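Local coordinates for putative polysaccharide biosynthesis protein with aminopeptidase-like domain (Clostridium acetobutylicum, PDB 3K9T) that probably takes part in the biosynthesis of modified polysaccharides, binding one zinc ion per subunit of a homotrimer, and is not expected to act as a peptidase, at residues T41-I44 / I45-H48; K402-L405 / L406-A409. All coordinates share one frame; numbering follows the deposited sequence.

Overall arrangement
Two local contacts illustrate how a helix can end and how another can begin within one chain. Contact 1 (41-48) lies where helix 36-45 gives way to the loop before strand 52-57, in the aminopeptidase-like domain; contact 2 (402-409) lies where strand 403-404 runs into helix 405-412, in the C-terminal permutated winged helix-turn-helix domain. Their centres are 40 Å apart and their nearest atoms about 29 Å, so neither touches the other. Contact 1 is the one near the metal: the T41 side chain is about 10 Å from that of H190, which binds zinc together with D196 and H325. Contact 2 lies away from that site.

Contact 1 of 2, residues T41-I44 / I45-H48; sequences TMDI and IRKH
I45 packs against T41 and M42, one turn back along helix 36-45, while R46 bonds to M42 and D43 and K47 runs beside I44. The CD1 methyl of I45 lies 4.0 Å from CG2 of T41 and 4.2 Å from SE of M42, a selenomethionine whose side chain runs beside that of I45 and points the same way. CG1 of I45 is carried beside its own backbone N (chi1 -66°), which brings this branch along the T41 carbonyl. Beyond the segments, V201 and T205 of helix 194-211 receive the I45 side chain.

I44 meets K47 twice. Its carbonyl takes K47 N at 3.0 Å, and its CG2 has the aliphatic part of the lysine alongside, CE 4.2 Å away, while NZ goes on to a salt bridge with E25. The rest of the I44 side chain rests on L22, E25 and L26 of helix 12-26.

This is a helix C-terminus: I45 N and R46 N bond to T41 O and M42 O in the alpha-helical i to i-4 pattern, and K47 N to I44 O is an i to i-3 bond just past the helix, repeated by H48 N to I45 O. The chain then leads towards strand 52-57, an outer strand of the main sheet in the aminopeptidase-like domain.

R46 works on the polar side. Its backbone N donates to the M42 carbonyl oxygen at 3.0 Å, and its NE donates to the same oxygen at 3.2 Å in a nearly straight bond (168°). The two donors arrive from opposite faces of the carbonyl plane, NE standing well above it, so one oxygen is gripped by main chain and side chain of a single residue. The arginine chain bends at chi3, and NH2 meets OD1 of D43 in a 2.7 Å salt bridge, with carboxylate and guanidinium planes 23° apart.

Contact 2 of 2, residues K402-L405 / L406-A409; sequences KNSL and LDIA
S404 and D407 hold each other by a reciprocal pair of bonds, each side chain taking the backbone N-H of the other residue. OG of S404 accepts from D407 N at 3.0 Å, and OD2 of D407 accepts from S404 N at 3.1 Å. The second bond is nearly straight at the hydrogen (169°), although the donor meets OD2 from above the carboxylate plane. The serine hydroxyl sits between its own backbone N and carbonyl carbon (chi1 67°), a setting that turns OG over the first turn, towards an amide where the i to i-4 pattern has not yet begun. D407 carries its carboxylate beside its backbone N and back towards S404, CG coming within 3.1 Å of OG.

Around this pair the helix takes up its regular bonding. The S404 carbonyl receives I408 N, and L405 O receives A409 N at 2.8 Å. CG1 of I408 passes 3.4 Å from the S404 oxygen, and its CD1 approaches L405 CD2 at 4.4 Å. N403 crosses D407 at about a right angle, CB to CB 4.1 Å, with the amide plane nearly perpendicular to the carboxylate; its ND2 is hydrogen-bonded to M398 O, which ties the residue before the cap to helix 389-398.

Further out, the turn is packed against other parts of the chain: L405 on F416, I419 and A423 of helix 416-428, I408 on W394 and M398, and L406 on K274, I275 and K278 of helix 271-282. N356 OD1 accepts from L406 N, another amide of the opening turn.

With S404 as N-cap and D407 three residues on, the arrangement is a capping box, with aspartate in the position often held by glutamate, starting helix 405-412 among the packed helices of the permutated winged helix-turn-helix domain.

Contact 1 of 2, residues T41-I44 / I45-H48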
loop_
_atom_site.group_PDB
_atom_site.type_symbol
_atom_site.label_atom_id
_atom_site.label_comp_id
_atom_site.label_asym_id
_atom_site.label_seq_id
_atom_site.Cartn_x
_atom_site.Cartn_y
_atom_site.Cartn_z
ATOM N N THR A 41 -30.652 21.717 -30.903
ATOM C CA THR A 41 -30.264 20.521 -30.172
ATOM C C THR A 41 -31.115 20.342 -28.908
ATOM O O THR A 41 -31.520 19.230 -28.597
ATOM C CB THR A 41 -28.732 20.542 -29.855
ATOM O OG1 THR A 41 -28.029 20.533 -31.084
ATOM C CG2 THR A 41 -28.271 19.336 -29.023
HETATM N N MSE A 42 -31.373 21.443 -28.201
HETATM C CA MSE A 42 -32.267 21.447 -27.054
HETATM C C MSE A 42 -33.704 21.116 -27.486
HETATM O O MSE A 42 -34.461 20.480 -26.723
HETATM C CB MSE A 42 -32.251 22.803 -26.364
HETATM C CG MSE A 42 -30.886 23.209 -25.822
HETATM SE SE MSE A 42 -30.093 21.993 -24.491
HETATM C CE MSE A 42 -28.297 22.847 -24.336
ATOM N N ASP A 43 -34.112 21.546 -28.680
ATOM C CA ASP A 43 -35.448 21.174 -29.143
ATOM C C ASP A 43 -35.575 19.666 -29.284
ATOM O O ASP A 43 -36.581 19.063 -28.878
ATOM C CB ASP A 43 -35.795 21.837 -30.482
ATOM C CG ASP A 43 -35.937 23.330 -30.366
ATOM O OD1 ASP A 43 -36.266 23.801 -29.279
ATOM O OD2 ASP A 43 -35.735 24.037 -31.360
ATOM N N ILE A 44 -34.553 19.055 -29.874
ATOM C CA ILE A 44 -34.587 17.625 -30.133
ATOM C C ILE A 44 -34.546 16.867 -28.827
ATOM O O ILE A 44 -35.316 15.929 -28.648
ATOM C CB ILE A 44 -33.484 17.167 -31.140
ATOM C CG1 ILE A 44 -33.800 17.794 -32.526
ATOM C CG2 ILE A 44 -33.419 15.626 -31.159
ATOM C CD1 ILE A 44 -32.651 17.960 -33.507
ATOM N N ILE A 45 -33.688 17.304 -27.903
ATOM C CA ILE A 45 -33.629 16.673 -26.592
ATOM C C ILE A 45 -35.007 16.707 -25.915
ATOM O O ILE A 45 -35.405 15.724 -25.272
ATOM C CB ILE A 45 -32.553 17.304 -25.646
ATOM C CG1 ILE A 45 -31.147 17.042 -26.195
ATOM C CG2 ILE A 45 -32.687 16.685 -24.218
ATOM C CD1 ILE A 45 -30.007 18.008 -25.679
ATOM N N ARG A 46 -35.749 17.811 -26.091
ATOM C CA ARG A 46 -37.035 17.978 -25.412
ATOM C C ARG A 46 -38.120 17.155 -26.055
ATOM O O ARG A 46 -39.220 17.149 -25.575
ATOM C CB ARG A 46 -37.437 19.454 -25.276
ATOM C CG ARG A 46 -36.739 20.120 -24.045
ATOM C CD ARG A 46 -37.008 21.575 -23.927
ATOM N NE ARG A 46 -36.548 22.264 -25.120
ATOM C CZ ARG A 46 -36.866 23.513 -25.455
ATOM N NH1 ARG A 46 -37.676 24.275 -24.688
ATOM N NH2 ARG A 46 -36.361 23.999 -26.576
ATOM N N LYS A 47 -37.813 16.469 -27.156
ATOM C CA LYS A 47 -38.700 15.443 -27.674
ATOM C C LYS A 47 -38.581 14.160 -26.847
ATOM O O LYS A 47 -39.424 13.286 -26.946
ATOM C CB LYS A 47 -38.430 15.127 -29.138
ATOM C CG LYS A 47 -38.794 16.246 -30.074
ATOM C CD LYS A 47 -38.862 15.762 -31.490
ATOM C CE LYS A 47 -37.513 15.614 -32.107
ATOM N NZ LYS A 47 -37.654 15.056 -33.452
ATOM N N HIS A 48 -37.569 14.072 -26.001
ATOM C CA HIS A 48 -37.361 12.907 -25.156
ATOM C C HIS A 48 -37.563 13.175 -23.664
ATOM O O HIS A 48 -38.116 12.330 -22.944
ATOM C CB HIS A 48 -35.942 12.365 -25.379
ATOM C CG HIS A 48 -35.710 11.870 -26.766
ATOM N ND1 HIS A 48 -35.856 10.548 -27.112
ATOM C CD2 HIS A 48 -35.367 12.524 -27.905
ATOM C CE1 HIS A 48 -35.597 10.402 -28.401
ATOM N NE2 HIS A 48 -35.291 11.584 -28.905
#

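Contact 2 of 2, residues K402-L405 / L406-A409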
loop_
_atom_site.group_PDB
_atom_site.type_symbol
_atom_site.label_atom_id
_atom_site.label_comp_id
_atom_site.label_asym_id
_atom_site.label_seq_id
_atom_site.Cartn_x
_atom_site.Cartn_y
_atom_site.Cartn_z
ATOM N N LYS A 402 -21.524 0.754 11.039
ATOM C CA LYS A 402 -20.524 1.576 10.391
ATOM C C LYS A 402 -20.234 1.160 8.949
ATOM O O LYS A 402 -19.714 1.940 8.193
ATOM C CB LYS A 402 -19.248 1.559 11.242
ATOM C CG LYS A 402 -19.419 2.361 12.556
ATOM C CD LYS A 402 -18.205 2.234 13.509
ATOM C CE LYS A 402 -18.523 1.415 14.762
ATOM N NZ LYS A 402 -17.332 0.712 15.321
ATOM N N ASN A 403 -20.566 -0.068 8.569
ATOM C CA ASN A 403 -20.280 -0.539 7.222
ATOM C C ASN A 403 -21.468 -0.516 6.257
ATOM O O ASN A 403 -22.519 -1.055 6.551
ATOM C CB ASN A 403 -19.748 -1.952 7.274
ATOM C CG ASN A 403 -18.451 -2.052 8.028
ATOM O OD1 ASN A 403 -17.388 -1.587 7.592
ATOM N ND2 ASN A 403 -18.526 -2.683 9.160
ATOM N N SER A 404 -21.248 0.084 5.089
ATOM C CA SER A 404 -22.228 0.161 4.005
ATOM C C SER A 404 -22.174 -1.157 3.254
ATOM O O SER A 404 -21.236 -1.926 3.406
ATOM C CB SER A 404 -21.871 1.312 3.035
ATOM O OG SER A 404 -20.639 1.076 2.306
ATOM N N LEU A 405 -23.170 -1.418 2.433
ATOM C CA LEU A 405 -23.158 -2.615 1.605
ATOM C C LEU A 405 -21.961 -2.620 0.625
ATOM O O LEU A 405 -21.425 -3.686 0.295
ATOM C CB LEU A 405 -24.478 -2.746 0.824
ATOM C CG LEU A 405 -25.771 -2.943 1.596
ATOM C CD1 LEU A 405 -26.870 -3.284 0.618
ATOM C CD2 LEU A 405 -25.619 -4.060 2.618
ATOM N N LEU A 406 -21.557 -1.430 0.177
ATOM C CA LEU A 406 -20.421 -1.268 -0.727
ATOM C C LEU A 406 -19.151 -1.664 0.028
ATOM O O LEU A 406 -18.249 -2.324 -0.522
ATOM C CB LEU A 406 -20.337 0.177 -1.249
ATOM C CG LEU A 406 -19.354 0.490 -2.386
ATOM C CD1 LEU A 406 -19.652 -0.338 -3.593
ATOM C CD2 LEU A 406 -19.294 2.017 -2.716
ATOM N N ASP A 407 -19.112 -1.305 1.303
ATOM C CA ASP A 407 -17.984 -1.693 2.160
ATOM C C ASP A 407 -17.865 -3.202 2.264
ATOM O O ASP A 407 -16.767 -3.768 2.195
ATOM C CB ASP A 407 -18.133 -1.099 3.563
ATOM C CG ASP A 407 -17.901 0.417 3.604
ATOM O OD1 ASP A 407 -17.224 0.993 2.707
ATOM O OD2 ASP A 407 -18.393 1.033 4.572
ATOM N N ILE A 408 -19.009 -3.852 2.408
ATOM C CA ILE A 408 -19.061 -5.289 2.595
ATOM C C ILE A 408 -18.709 -5.943 1.248
ATOM O O ILE A 408 -17.918 -6.900 1.193
ATOM C CB ILE A 408 -20.447 -5.707 3.199
ATOM C CG1 ILE A 408 -20.660 -5.043 4.574
ATOM C CG2 ILE A 408 -20.581 -7.215 3.360
ATOM C CD1 ILE A 408 -22.126 -5.019 5.030
ATOM N N ALA A 409 -19.236 -5.392 0.160
ATOM C CA ALA A 409 -18.945 -5.936 -1.159
ATOM C C ALA A 409 -17.445 -5.861 -1.399
ATOM O O ALA A 409 -16.844 -6.823 -1.869
ATOM C CB ALA A 409 -19.696 -5.202 -2.230
#